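Local coordinates for protein shikimate dehydrogenase (NADP(+)) (Peptoclostridium difficile, PDB 5DZS) that probably catalyses the reversible NADPH-linked reduction of 3-dehydroshikimate to shikimate on the pathway to chorismate and the aromatic amino acids, at residues A121-T126 against E143-S148; I114-K119 against G175-N180. All blocks are in the same frame, centred on the assembly; numbering follows the deposited sequence.

Both contacts reach the parallel sheet of the nucleotide-binding domain, their centres about 10 Å apart. Along the chain the order is 114-119, 121-126, 143-148, 175-180, so contact 2 brackets contact 1. The loop 114-119 runs into strand 120-124, which lies between strands 144-149 and 177-180. Contact 1 pairs it with the first of these neighbours, two central strands of a Rossmann fold; contact 2 packs the lead-in to strand 120-124 against the segment carrying the second. Probable hydrogen bonds tie the two together: Leu124 N to Leu179 O (2.8 Å) and Glu143 N to Lys119 O (2.8 Å). This is the part of the protein predicted to bind NADP.

Contact 1: A121-T126 against E143-S148. With SO4 (sulfate ion), chain E.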
loop_
_atom_site.group_PDB
_atom_site.type_symbol
_atom_site.label_atom_id
_atom_site.label_comp_id
_atom_site.label_asym_id
_atom_site.label_seq_id
_atom_site.Cartn_x
_atom_site.Cartn_y
_atom_site.Cartn_z
ATOM N N ALA B 121 30.515 0.985 -6.405
ATOM C CA ALA B 121 29.806 -0.233 -6.788
ATOM C C ALA B 121 29.656 -0.358 -8.285
ATOM O O ALA B 121 29.629 0.638 -9.025
ATOM C CB ALA B 121 28.435 -0.286 -6.126
ATOM N N VAL B 122 29.556 -1.607 -8.719
ATOM C CA VAL B 122 29.336 -1.940 -10.099
ATOM C C VAL B 122 28.114 -2.839 -10.161
ATOM O O VAL B 122 28.007 -3.800 -9.396
ATOM C CB VAL B 122 30.523 -2.699 -10.711
ATOM C CG1 VAL B 122 30.175 -3.235 -12.100
ATOM C CG2 VAL B 122 31.737 -1.797 -10.766
ATOM N N ILE B 123 27.187 -2.496 -11.048
ATOM C CA ILE B 123 26.022 -3.334 -11.316
ATOM C C ILE B 123 26.264 -4.030 -12.647
ATOM O O ILE B 123 26.601 -3.378 -13.646
ATOM C CB ILE B 123 24.724 -2.523 -11.458
ATOM C CG1 ILE B 123 24.367 -1.843 -10.131
ATOM C CG2 ILE B 123 23.583 -3.442 -11.916
ATOM C CD1 ILE B 123 23.296 -0.780 -10.252
ATOM N N LEU B 124 26.098 -5.347 -12.664
ATOM C CA LEU B 124 26.225 -6.122 -13.883
ATOM C C LEU B 124 24.853 -6.304 -14.507
ATOM O O LEU B 124 23.958 -6.902 -13.882
ATOM C CB LEU B 124 26.808 -7.499 -13.594
ATOM C CG LEU B 124 28.140 -7.549 -12.860
ATOM C CD1 LEU B 124 28.489 -8.995 -12.559
ATOM C CD2 LEU B 124 29.213 -6.859 -13.691
ATOM N N GLY B 125 24.688 -5.789 -15.727
ATOM C CA GLY B 125 23.440 -5.926 -16.468
ATOM C C GLY B 125 22.593 -4.674 -16.498
ATOM O O GLY B 125 22.805 -3.745 -15.710
ATOM N N THR B 126 21.608 -4.627 -17.396
ATOM C CA THR B 126 20.801 -3.404 -17.571
ATOM C C THR B 126 19.269 -3.550 -17.566
ATOM O O THR B 126 18.570 -2.667 -18.058
ATOM C CB THR B 126 21.218 -2.685 -18.878
ATOM O OG1 THR B 126 21.080 -3.576 -19.998
ATOM C CG2 THR B 126 22.669 -2.217 -18.790
ATOM N N GLU B 143 29.183 6.608 -3.698
ATOM C CA GLU B 143 30.131 7.608 -4.187
ATOM C C GLU B 143 30.301 7.509 -5.701
ATOM O O GLU B 143 30.214 8.510 -6.413
ATOM C CB GLU B 143 31.488 7.434 -3.490
ATOM C CG GLU B 143 32.559 8.424 -3.935
ATOM C CD GLU B 143 32.206 9.866 -3.613
ATOM O OE1 GLU B 143 31.556 10.120 -2.570
ATOM O OE2 GLU B 143 32.596 10.753 -4.400
ATOM N N LYS B 144 30.526 6.288 -6.180
ATOM C CA LYS B 144 30.772 6.030 -7.593
ATOM C C LYS B 144 29.944 4.819 -8.010
ATOM O O LYS B 144 30.019 3.793 -7.353
ATOM C CB LYS B 144 32.258 5.708 -7.770
ATOM C CG LYS B 144 32.773 5.624 -9.201
ATOM C CD LYS B 144 32.946 6.997 -9.829
ATOM C CE LYS B 144 33.752 6.899 -11.113
ATOM N NZ LYS B 144 33.917 8.209 -11.793
ATOM N N LEU B 145 29.169 4.942 -9.088
ATOM C CA LEU B 145 28.341 3.828 -9.590
ATOM C C LEU B 145 28.539 3.561 -11.084
ATOM O O LEU B 145 28.380 4.464 -11.918
ATOM C CB LEU B 145 26.855 4.098 -9.334
ATOM C CG LEU B 145 25.905 2.976 -9.776
ATOM C CD1 LEU B 145 26.180 1.685 -9.011
ATOM C CD2 LEU B 145 24.454 3.389 -9.609
ATOM N N TYR B 146 28.893 2.319 -11.410
ATOM C CA TYR B 146 29.042 1.883 -12.791
ATOM C C TYR B 146 27.973 0.829 -13.083
ATOM O O TYR B 146 27.580 0.075 -12.197
ATOM C CB TYR B 146 30.395 1.214 -13.031
ATOM C CG TYR B 146 31.644 2.013 -12.693
ATOM C CD1 TYR B 146 32.178 1.987 -11.409
ATOM C CD2 TYR B 146 32.333 2.717 -13.674
ATOM C CE1 TYR B 146 33.335 2.683 -11.091
ATOM C CE2 TYR B 146 33.497 3.413 -13.369
ATOM C CZ TYR B 146 33.988 3.393 -12.079
ATOM O OH TYR B 146 35.145 4.083 -11.778
ATOM N N VAL B 147 27.514 0.787 -14.327
ATOM C CA VAL B 147 26.592 -0.248 -14.786
ATOM C C VAL B 147 27.264 -0.849 -16.012
ATOM O O VAL B 147 27.570 -0.125 -16.961
ATOM C CB VAL B 147 25.205 0.303 -15.148
ATOM C CG1 VAL B 147 24.316 -0.810 -15.682
ATOM C CG2 VAL B 147 24.566 0.955 -13.933
ATOM N N SER B 148 27.528 -2.152 -15.974
ATOM C CA SER B 148 28.222 -2.841 -17.074
ATOM C C SER B 148 27.268 -3.560 -18.016
ATOM O O SER B 148 26.369 -4.271 -17.576
ATOM C CB SER B 148 29.227 -3.844 -16.511
ATOM O OG SER B 148 30.064 -4.347 -17.539
HETATM S S SO4 E . 23.751 -6.706 -20.281
HETATM O O1 SO4 E . 24.853 -6.759 -19.294
HETATM O O2 SO4 E . 24.241 -7.249 -21.568
HETATM O O3 SO4 E . 22.608 -7.511 -19.788
HETATM O O4 SO4 E . 23.301 -5.309 -20.475
#
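Side chains alternate along each of two parallel strands, 121-124 and 144-148, and residues paired across them share a face. On one lie Ala121, Ile123, Leu145 and Val147, the last three packing on helix 128-139. Leu145 has CG anti to its backbone N (chi1 -178°), and its CD1 swings back toward the neighbouring strand to meet Ile123 CD1 at 4.0 Å, the two side chains crossing obliquely. On the other face Tyr146 turns CG beside its own backbone N (chi1 -56°); its CD1 lies 3.9 Å from Val122 CG2, which comes at the ring obliquely, while Ala121 O sits near the ring plane at its edge. Further along this face, Leu124 CD2 reaches the CB of Ser148. Four nearly straight hydrogen bonds lace the backbones, among them Ile123 N to Tyr146 O at 2.8 Å and Ser148 N to Ile123 O at 2.8 Å. A fifth, more bent, from Gly125 N to Ser148 O at 2.9 Å, carries the pairing past the strand end, where Gly125 takes a positive phi (104°). Val147 CG1 lies against this loop, 3.3 Å from Gly125 O. Beyond it, Thr126 OG1 donates to O4 of a sulfate ion (2.9 Å), probably from the crystallisation liquor, which Thr149 OG1 also binds. A beta-alpha-beta unit with a loop at the end of its first strand is the hallmark of the Rossmann fold, and the sulfate's position is consistent with a phosphate-binding part of the NADP site.

Contact 2: I114-K119 against G175-N180; sequences IDVQGK and GDIILN
One hydrogen bond grips Asp176 OD2, from the backbone N of Val120; the same oxygen packs against Lys119 CB at 3.3 Å. This carboxylate belongs to the segment that carries strand 177-180 of the Rossmann-fold parallel sheet and links it to the lead-in of its neighbour, strand 120-124. Asp176 has CG beside its backbone N (chi1 -64°), which sets the carboxylate against the CB and CG of Lys119, and the two side chains cross at about a right angle. No salt bridge results: the lysine chain runs on extended, Lys119 NZ stays 5.6 Å from Asp176 OD1, and the ammonium instead makes a weak hydrogen bond to Asp115 O (2.9 Å). The loop folds back through a type II beta turn from Val116 to Lys119, closed by Lys119 N to Val116 O at 3.0 Å, with Gly118 at positive phi (64°). Alongside these polar groups is a small apolar cluster. Ile177 also touches Ala121 and Ile205 on the adjoining strands, and Val116 rests on Phe137 of helix 128-139. Crossing Ile114 obliquely and Val116 at about a right angle, Ile177 touches two methyls of the loop with its CD1, Ile114 CG2 at 3.9 Å and Val116 CG1 at 3.9 Å.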
loop_
_atom_site.group_PDB
_atom_site.type_symbol
_atom_site.label_atom_id
_atom_site.label_comp_id
_atom_site.label_asym_id
_atom_site.label_seq_id
_atom_site.Cartn_x
_atom_site.Cartn_y
_atom_site.Cartn_z
ATOM N N ILE B 114 25.189 -4.212 5.065
ATOM C CA ILE B 114 26.005 -3.586 4.033
ATOM C C ILE B 114 25.536 -2.143 3.825
ATOM O O ILE B 114 24.431 -1.897 3.318
ATOM C CB ILE B 114 25.932 -4.347 2.693
ATOM C CG1 ILE B 114 26.394 -5.796 2.857
ATOM C CG2 ILE B 114 26.787 -3.647 1.643
ATOM C CD1 ILE B 114 26.077 -6.673 1.663
ATOM N N ASP B 115 26.375 -1.191 4.239
ATOM C CA ASP B 115 26.092 0.229 4.066
ATOM C C ASP B 115 26.831 0.654 2.806
ATOM O O ASP B 115 28.044 0.490 2.722
ATOM C CB ASP B 115 26.597 1.019 5.281
ATOM C CG ASP B 115 26.313 2.511 5.184
ATOM O OD1 ASP B 115 25.404 2.919 4.430
ATOM O OD2 ASP B 115 27.008 3.280 5.887
ATOM N N VAL B 116 26.112 1.195 1.830
ATOM C CA VAL B 116 26.727 1.589 0.556
ATOM C C VAL B 116 27.211 3.043 0.558
ATOM O O VAL B 116 27.802 3.505 -0.420
ATOM C CB VAL B 116 25.765 1.357 -0.640
ATOM C CG1 VAL B 116 25.168 -0.047 -0.584
ATOM C CG2 VAL B 116 24.646 2.380 -0.663
ATOM N N GLN B 117 26.948 3.751 1.655
ATOM C CA GLN B 117 27.359 5.149 1.820
ATOM C C GLN B 117 28.831 5.365 1.477
ATOM O O GLN B 117 29.705 4.719 2.047
ATOM C CB GLN B 117 27.111 5.587 3.272
ATOM C CG GLN B 117 27.641 6.969 3.639
ATOM C CD GLN B 117 27.008 8.085 2.831
ATOM O OE1 GLN B 117 25.863 7.979 2.397
ATOM N NE2 GLN B 117 27.747 9.175 2.644
ATOM N N GLY B 118 29.090 6.276 0.542
ATOM C CA GLY B 118 30.451 6.618 0.131
ATOM C C GLY B 118 31.266 5.510 -0.517
ATOM O O GLY B 118 32.489 5.627 -0.631
ATOM N N LYS B 119 30.606 4.444 -0.966
ATOM C CA LYS B 119 31.326 3.328 -1.578
ATOM C C LYS B 119 31.320 3.364 -3.105
ATOM O O LYS B 119 30.718 4.241 -3.720
ATOM C CB LYS B 119 30.778 2.008 -1.056
ATOM C CG LYS B 119 31.061 1.835 0.423
ATOM C CD LYS B 119 30.673 0.462 0.918
ATOM C CE LYS B 119 31.005 0.331 2.398
ATOM N NZ LYS B 119 30.500 -0.948 2.967
ATOM N N GLY B 175 36.582 -1.691 -6.868
ATOM C CA GLY B 175 35.555 -1.102 -6.016
ATOM C C GLY B 175 35.196 -1.941 -4.810
ATOM O O GLY B 175 35.821 -2.963 -4.534
ATOM N N ASP B 176 34.175 -1.493 -4.090
ATOM C CA ASP B 176 33.696 -2.180 -2.895
ATOM C C ASP B 176 32.715 -3.301 -3.209
ATOM O O ASP B 176 32.887 -4.432 -2.762
ATOM C CB ASP B 176 32.987 -1.177 -1.978
ATOM C CG ASP B 176 33.923 -0.114 -1.454
ATOM O OD1 ASP B 176 34.747 -0.449 -0.582
ATOM O OD2 ASP B 176 33.820 1.054 -1.890
ATOM N N ILE B 177 31.684 -2.971 -3.983
ATOM C CA ILE B 177 30.593 -3.892 -4.269
ATOM C C ILE B 177 30.383 -4.196 -5.744
ATOM O O ILE B 177 30.432 -3.298 -6.588
ATOM C CB ILE B 177 29.261 -3.281 -3.765
ATOM C CG1 ILE B 177 29.290 -3.111 -2.242
ATOM C CG2 ILE B 177 28.067 -4.128 -4.188
ATOM C CD1 ILE B 177 28.219 -2.176 -1.716
ATOM N N ILE B 178 30.178 -5.472 -6.048
ATOM C CA ILE B 178 29.790 -5.881 -7.393
ATOM C C ILE B 178 28.486 -6.669 -7.239
ATOM O O ILE B 178 28.406 -7.663 -6.495
ATOM C CB ILE B 178 30.899 -6.633 -8.161
ATOM C CG1 ILE B 178 30.469 -6.870 -9.619
ATOM C CG2 ILE B 178 31.296 -7.929 -7.466
ATOM C CD1 ILE B 178 31.600 -7.349 -10.511
ATOM N N LEU B 179 27.471 -6.206 -7.953
ATOM C CA LEU B 179 26.132 -6.779 -7.875
ATOM C C LEU B 179 25.719 -7.366 -9.226
ATOM O O LEU B 179 25.770 -6.678 -10.270
ATOM C CB LEU B 179 25.165 -5.711 -7.391
ATOM C CG LEU B 179 23.694 -6.134 -7.178
ATOM C CD1 LEU B 179 23.034 -5.314 -6.086
ATOM C CD2 LEU B 179 22.891 -6.063 -8.466
ATOM N N ASN B 180 25.348 -8.641 -9.206
ATOM C CA ASN B 180 24.896 -9.314 -10.414
ATOM C C ASN B 180 23.393 -9.177 -10.639
ATOM O O ASN B 180 22.593 -9.784 -9.913
ATOM C CB ASN B 180 25.215 -10.804 -10.368
ATOM C CG ASN B 180 24.708 -11.527 -11.601
ATOM O OD1 ASN B 180 24.812 -11.012 -12.714
ATOM N ND2 ASN B 180 24.136 -12.709 -11.408
#